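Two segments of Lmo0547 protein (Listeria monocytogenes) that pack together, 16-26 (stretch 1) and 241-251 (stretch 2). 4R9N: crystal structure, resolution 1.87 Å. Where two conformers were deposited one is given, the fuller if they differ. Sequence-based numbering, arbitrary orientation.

Stretch 1 16-26: GLEEAIVVATH
Stretch 2, residues 241-251: DVIVITDRMAE

The most distinctive feature lies where the sheet ends: Asp 247, first residue of a helix, continues the strand ladder with its backbone and holds the other stretch with its side chain. Its N donates to Val 23 O (2.9 Å), while its OD1 (chi1 p, 54°; chi2 2°) accepts from Thr 25 OG1 at 2.8 Å and, weakly, from Thr 25 N at 3.4 Å. Thr 25 is also p (53°), and its OG1 lies over one face of the Arg 248 guanidinium, 4.0 Å from CZ.

Before this junction, strands 19-23 and 242-246 run parallel, their axes 21° apart and 4.6 Å at closest approach. The register pairs Glu 19 with Val 242 and advances residue by residue to Val 23 with Thr 246, at CA-CA distances of 4.6-5.2 Å. Extended phi/psi values, such as -108/114 at Ile 21 and -121/113 at Val 244, support alternating hydrogen bonds: Glu 19 N to Asp 241 O (3.3 Å), Ile 243 N to Glu 19 O (3.2 Å), Ile 21 N to Ile 243 O (2.8 Å, nearly linear at 178°), Ile 245 N to Ile 21 O (3.0 Å) and Val 23 N to Ile 245 O (2.9 Å).

Side chains alternate accordingly. Ile 21 (m, t) shares a face with Val 242 and Val 244, both t; its CD1 reaches Val 244 CG2 at 3.8 Å. On the other face, Ile 243 (p, t) places CG1 3.8 Å from Ala 20 CB and 3.7 Å from Leu 17 CD1. Val 22 (t) extends CG1 to the helix, 3.5 Å from Asp 247 CA and 4.3 Å from Ala 250 CB.

Thr 246 (p) caps that helix: its OG1 accepts from the N of Met 249, a selenomethionine residue, at 3.1 Å. At the other end, a water O lies 3.1 Å from Gly 16 O and 3.0 Å from Asp 241 OD1.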

# COMPACT_ATOMS: atom_id res chain seq x y z
N GLY A 16 5.58 7.61 16.13
CA GLY A 16 6.37 6.43 16.51
C GLY A 16 6.85 5.63 15.29
O GLY A 16 6.84 4.39 15.32
N LEU A 17 7.25 6.32 14.21
CA LEU A 17 7.81 5.63 13.05
C LEU A 17 9.27 5.22 13.18
O LEU A 17 10.10 5.86 13.83
CB LEU A 17 7.65 6.48 11.79
CG LEU A 17 6.18 6.92 11.55
CD1 LEU A 17 6.11 8.10 10.60
CD2 LEU A 17 5.34 5.76 11.05
N GLU A 18 9.61 4.17 12.46
CA GLU A 18 10.99 3.80 12.23
C GLU A 18 11.69 4.89 11.39
O GLU A 18 12.85 5.32 11.68
CB GLU A 18 11.01 2.43 11.55
CG GLU A 18 12.36 1.87 11.17
CD GLU A 18 12.25 0.57 10.38
OE1 GLU A 18 11.19 -0.10 10.44
OE2 GLU A 18 13.21 0.22 9.66
N GLU A 19 11.02 5.36 10.35
CA GLU A 19 11.57 6.39 9.49
C GLU A 19 10.52 7.16 8.73
O GLU A 19 9.51 6.60 8.29
CB GLU A 19 12.58 5.81 8.49
CG GLU A 19 13.30 6.91 7.70
CD GLU A 19 14.31 6.42 6.67
OE1 GLU A 19 14.34 5.20 6.36
OE2 GLU A 19 15.11 7.27 6.15
N ALA A 20 10.75 8.44 8.53
CA ALA A 20 9.94 9.28 7.66
C ALA A 20 10.83 9.88 6.59
O ALA A 20 11.88 10.46 6.92
CB ALA A 20 9.15 10.32 8.46
N ILE A 21 10.47 9.69 5.33
CA ILE A 21 11.19 10.30 4.24
C ILE A 21 10.32 11.41 3.63
O ILE A 21 9.19 11.14 3.18
CB ILE A 21 11.47 9.23 3.17
CG1 ILE A 21 12.35 8.13 3.77
CG2 ILE A 21 12.07 9.93 1.96
CD1 ILE A 21 12.15 6.76 3.12
N VAL A 22 10.77 12.65 3.76
CA VAL A 22 9.95 13.76 3.37
C VAL A 22 10.59 14.39 2.18
O VAL A 22 11.78 14.75 2.20
CB VAL A 22 9.79 14.85 4.47
CG1 VAL A 22 8.95 15.97 3.93
CG2 VAL A 22 9.12 14.30 5.71
N VAL A 23 9.78 14.63 1.17
CA VAL A 23 10.25 15.06 -0.13
C VAL A 23 9.90 16.52 -0.30
O VAL A 23 8.77 16.89 -0.12
CB VAL A 23 9.58 14.16 -1.21
CG1 VAL A 23 9.70 14.76 -2.58
CG2 VAL A 23 10.20 12.75 -1.16
N ALA A 24 10.88 17.35 -0.65
CA ALA A 24 10.66 18.78 -0.78
C ALA A 24 10.04 19.09 -2.12
O ALA A 24 10.61 18.78 -3.13
CB ALA A 24 11.97 19.55 -0.62
N THR A 25 8.87 19.69 -2.10
CA THR A 25 8.22 20.09 -3.32
C THR A 25 8.54 21.57 -3.48
O THR A 25 8.49 22.34 -2.52
CB THR A 25 6.70 19.93 -3.22
OG1 THR A 25 6.23 20.61 -2.06
CG2 THR A 25 6.29 18.45 -3.13
N HIS A 26 8.91 21.97 -4.68
CA HIS A 26 9.18 23.38 -4.85
C HIS A 26 7.81 23.98 -5.17
O HIS A 26 7.06 24.35 -4.25
CB HIS A 26 10.31 23.63 -5.89
CG HIS A 26 10.43 25.06 -6.33
ND1 HIS A 26 10.81 25.43 -7.60
CD2 HIS A 26 10.15 26.22 -5.68
CE1 HIS A 26 10.78 26.74 -7.72
NE2 HIS A 26 10.38 27.25 -6.56
N ASP A 241 5.36 1.59 9.33
CA ASP A 241 6.69 1.80 9.94
C ASP A 241 7.50 2.91 9.29
O ASP A 241 8.28 3.60 9.97
CB ASP A 241 7.47 0.49 9.92
CG ASP A 241 6.73 -0.63 10.66
OD1 ASP A 241 6.47 -0.43 11.90
OD2 ASP A 241 6.38 -1.69 10.03
N VAL A 242 7.32 3.11 7.99
CA VAL A 242 8.11 4.04 7.23
C VAL A 242 7.10 4.73 6.30
O VAL A 242 6.26 4.06 5.59
CB VAL A 242 9.17 3.30 6.36
CG1 VAL A 242 9.87 4.27 5.42
CG2 VAL A 242 10.18 2.51 7.24
N ILE A 243 7.13 6.03 6.29
CA ILE A 243 6.33 6.79 5.34
C ILE A 243 7.18 7.59 4.42
O ILE A 243 8.27 8.12 4.82
CB ILE A 243 5.33 7.76 6.00
CG1 ILE A 243 5.99 8.74 6.96
CG2 ILE A 243 4.22 7.00 6.69
CD1 ILE A 243 5.00 9.83 7.34
N VAL A 244 6.74 7.68 3.17
CA VAL A 244 7.34 8.53 2.17
C VAL A 244 6.22 9.46 1.75
O VAL A 244 5.19 9.02 1.20
CB VAL A 244 7.87 7.75 0.94
CG1 VAL A 244 8.63 8.68 0.05
CG2 VAL A 244 8.81 6.63 1.40
N ILE A 245 6.40 10.74 2.08
CA ILE A 245 5.42 11.78 1.79
C ILE A 245 6.08 13.10 1.46
O ILE A 245 7.28 13.28 1.68
CB ILE A 245 4.40 12.01 2.93
CG1 ILE A 245 5.10 12.48 4.19
CG2 ILE A 245 3.54 10.76 3.16
CD1 ILE A 245 4.08 12.91 5.26
N THR A 246 5.26 14.01 0.96
CA THR A 246 5.71 15.32 0.58
C THR A 246 5.79 16.20 1.81
O THR A 246 5.19 15.92 2.84
CB THR A 246 4.76 16.03 -0.42
OG1 THR A 246 3.48 16.18 0.14
CG2 THR A 246 4.69 15.31 -1.75
N ASP A 247 6.52 17.27 1.71
CA ASP A 247 6.56 18.23 2.85
C ASP A 247 5.24 18.93 3.08
O ASP A 247 4.89 19.25 4.22
CB ASP A 247 7.72 19.24 2.70
CG ASP A 247 7.72 19.96 1.40
OD1 ASP A 247 6.79 19.75 0.56
OD2 ASP A 247 8.70 20.77 1.22
N ARG A 248 4.49 19.16 2.00
CA ARG A 248 3.13 19.70 2.09
C ARG A 248 2.19 18.78 2.92
O ARG A 248 1.44 19.25 3.79
CB ARG A 248 2.58 19.92 0.69
CG ARG A 248 1.52 21.01 0.53
CD ARG A 248 1.70 21.75 -0.80
NE ARG A 248 1.91 20.83 -1.92
CZ ARG A 248 2.41 21.16 -3.11
NH1 ARG A 248 2.54 20.24 -4.05
NH2 ARG A 248 2.76 22.40 -3.38
N MSE A 249 2.25 17.47 2.65
CA MSE A 249 1.46 16.50 3.40
C MSE A 249 1.97 16.44 4.81
O MSE A 249 1.19 16.32 5.73
CB MSE A 249 1.60 15.10 2.81
CG MSE A 249 0.90 14.03 3.63
SE MSE A 249 -1.08 14.16 3.49
CE MSE A 249 -1.01 14.73 1.62
N ALA A 250 3.29 16.46 4.99
CA ALA A 250 3.84 16.42 6.35
C ALA A 250 3.33 17.61 7.22
O ALA A 250 2.97 17.41 8.39
CB ALA A 250 5.33 16.38 6.30
N GLU A 251 3.28 18.80 6.65
CA GLU A 251 2.85 19.99 7.41
C GLU A 251 1.42 19.83 7.86
O GLU A 251 1.06 20.17 8.99
CB GLU A 251 3.03 21.26 6.57
CG GLU A 251 4.50 21.66 6.42
CD GLU A 251 4.79 22.56 5.22
OE1 GLU A 251 3.85 22.99 4.51
OE2 GLU A 251 5.99 22.86 4.96
O HOH W 1 7.27 1.97 13.51